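Local coordinates for CdiI toxin (Salmonella enterica subsp. enterica serovar Rubislaw str. ATCC 10717, PDB 4ZQU), which serves as the immunity protein of a contact-dependent growth inhibition system, neutralizing the cognate CdiA toxin, at residues B[92-95]-B[96-100]. Sequence-based numbering, arbitrary orientation.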
loop_
_atom_site.group_PDB
_atom_site.type_symbol
_atom_site.label_atom_id
_atom_site.label_comp_id
_atom_site.label_asym_id
_atom_site.label_seq_id
_atom_site.Cartn_x
_atom_site.Cartn_y
_atom_site.Cartn_z
ATOM N N GLU B 92 -5.423 -13.556 -3.602
ATOM C CA GLU B 92 -6.236 -14.420 -4.455
ATOM C C GLU B 92 -7.349 -13.671 -5.190
ATOM O O GLU B 92 -7.616 -13.949 -6.360
ATOM C CB GLU B 92 -6.835 -15.558 -3.631
ATOM C CG GLU B 92 -5.805 -16.550 -3.124
ATOM C CD GLU B 92 -6.432 -17.848 -2.660
ATOM O OE1 GLU B 92 -7.617 -18.080 -2.981
ATOM O OE2 GLU B 92 -5.739 -18.636 -1.980
ATOM N N ARG B 93 -7.994 -12.729 -4.508
ATOM C CA ARG B 93 -9.065 -11.956 -5.131
ATOM C C ARG B 93 -8.476 -10.947 -6.102
ATOM O O ARG B 93 -9.144 -10.505 -7.034
ATOM C CB ARG B 93 -9.930 -11.250 -4.082
ATOM C CG ARG B 93 -9.256 -10.103 -3.369
ATOM C CD ARG B 93 -10.244 -9.364 -2.487
ATOM N NE ARG B 93 -10.736 -10.194 -1.392
ATOM C CZ ARG B 93 -10.346 -10.076 -0.126
ATOM N NH1 ARG B 93 -9.456 -9.157 0.218
ATOM N NH2 ARG B 93 -10.849 -10.877 0.799
ATOM N N TYR B 94 -7.218 -10.587 -5.878
ATOM C CA TYR B 94 -6.482 -9.767 -6.826
ATOM C C TYR B 94 -6.209 -10.569 -8.093
ATOM O O TYR B 94 -6.365 -10.064 -9.203
ATOM C CB TYR B 94 -5.173 -9.275 -6.214
ATOM C CG TYR B 94 -4.224 -8.664 -7.217
ATOM C CD1 TYR B 94 -4.481 -7.418 -7.776
ATOM C CD2 TYR B 94 -3.066 -9.329 -7.602
ATOM C CE1 TYR B 94 -3.612 -6.853 -8.693
ATOM C CE2 TYR B 94 -2.191 -8.772 -8.518
ATOM C CZ TYR B 94 -2.468 -7.534 -9.060
ATOM O OH TYR B 94 -1.601 -6.972 -9.972
ATOM N N ASP B 95 -5.808 -11.824 -7.916
ATOM C CA ASP B 95 -5.522 -12.704 -9.044
ATOM C C ASP B 95 -6.775 -12.965 -9.869
ATOM O O ASP B 95 -6.704 -13.125 -11.088
ATOM C CB ASP B 95 -4.922 -14.025 -8.558
ATOM C CG ASP B 95 -3.526 -13.857 -7.987
ATOM O OD1 ASP B 95 -2.822 -12.908 -8.392
ATOM O OD2 ASP B 95 -3.129 -14.681 -7.136
ATOM N N GLU B 96 -7.923 -13.008 -9.201
ATOM C CA GLU B 96 -9.199 -13.148 -9.893
ATOM C C GLU B 96 -9.584 -11.848 -10.584
ATOM O O GLU B 96 -10.156 -11.856 -11.674
ATOM C CB GLU B 96 -10.296 -13.578 -8.921
ATOM C CG GLU B 96 -10.179 -15.021 -8.487
ATOM C CD GLU B 96 -10.169 -15.972 -9.668
ATOM O OE1 GLU B 96 -10.883 -15.702 -10.659
ATOM O OE2 GLU B 96 -9.443 -16.987 -9.608
ATOM N N TRP B 97 -9.265 -10.732 -9.941
ATOM C CA TRP B 97 -9.492 -9.423 -10.530
ATOM C C TRP B 97 -8.690 -9.288 -11.816
ATOM O O TRP B 97 -9.196 -8.803 -12.828
ATOM C CB TRP B 97 -9.112 -8.321 -9.541
ATOM C CG TRP B 97 -9.278 -6.943 -10.085
ATOM C CD1 TRP B 97 -10.399 -6.169 -10.024
ATOM C CD2 TRP B 97 -8.289 -6.165 -10.768
ATOM N NE1 TRP B 97 -10.171 -4.956 -10.630
ATOM C CE2 TRP B 97 -8.882 -4.929 -11.095
ATOM C CE3 TRP B 97 -6.959 -6.392 -11.136
ATOM C CZ2 TRP B 97 -8.191 -3.924 -11.772
ATOM C CZ3 TRP B 97 -6.274 -5.393 -11.811
ATOM C CH2 TRP B 97 -6.891 -4.176 -12.121
ATOM N N VAL B 98 -7.438 -9.734 -11.766
ATOM C CA VAL B 98 -6.548 -9.692 -12.919
ATOM C C VAL B 98 -7.026 -10.638 -14.014
ATOM O O VAL B 98 -7.082 -10.263 -15.186
ATOM C CB VAL B 98 -5.101 -10.063 -12.534
ATOM C CG1 VAL B 98 -4.237 -10.213 -13.778
ATOM C CG2 VAL B 98 -4.514 -9.023 -11.594
ATOM N N LYS B 99 -7.374 -11.861 -13.622
ATOM C CA LYS B 99 -7.780 -12.890 -14.573
ATOM C C LYS B 99 -9.031 -12.487 -15.349
ATOM O O LYS B 99 -9.100 -12.684 -16.560
ATOM C CB LYS B 99 -8.016 -14.221 -13.854
ATOM C CG LYS B 99 -8.369 -15.374 -14.785
ATOM C CD LYS B 99 -8.795 -16.615 -14.012
ATOM C CE LYS B 99 -7.682 -17.113 -13.107
ATOM N NZ LYS B 99 -8.126 -18.239 -12.240
ATOM N N LYS B 100 -10.008 -11.916 -14.651
ATOM C CA LYS B 100 -11.258 -11.498 -15.284
ATOM C C LYS B 100 -11.038 -10.448 -16.372
ATOM O O LYS B 100 -11.782 -10.394 -17.348
ATOM C CB LYS B 100 -12.237 -10.954 -14.240
ATOM C CG LYS B 100 -12.979 -12.026 -13.466
ATOM C CD LYS B 100 -14.161 -11.441 -12.707
ATOM C CE LYS B 100 -14.959 -12.528 -12.000
ATOM N NZ LYS B 100 -14.135 -13.261 -10.998
#
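Four consecutive i to i+4 backbone hydrogen bonds join 92-95 to 96-100 as successive turns of helix 87-105: Glu-96 N to Glu-92 O (3.0 Å), Trp-97 N to Arg-93 O, Val-98 N to Tyr-94 O (2.8 Å) and Lys-99 N to Asp-95 O. On the exposed flank, Lys-99 NZ bonds Glu-96 OE2 in a salt bridge of 3.2 Å, approaching the syn side but 26° out of the carboxylate plane. Glu-96 reaches it by bending at chi2 (-56°), while its CG rests 3.5 Å from Glu-92 O. On the inner side, methyl CG2 of Val-98 sits over one face of the Tyr-94 ring, 3.8 Å from its centroid, in a CH-pi contact displaced toward the rim and closest to CZ (3.6 Å). Trp-97 adds a looser apolar touch, its CE3 lying 4.2 Å from Tyr-94 CE1. Tyr-94 OH hydrogen-bonds Glu-140, Trp-97 NE1 hydrogen-bonds Asp-22, and the Tyr-94 side chain also packs on Gly-75 of the CdiA-CT toxin chain. The chemistry is that of an amphipathic helix: a charged pair on the outer flank, and an aromatic-aliphatic cluster that joins the helix to strand 30-41 through Trp-97 and to helix 110-115 through Tyr-94 and Val-98.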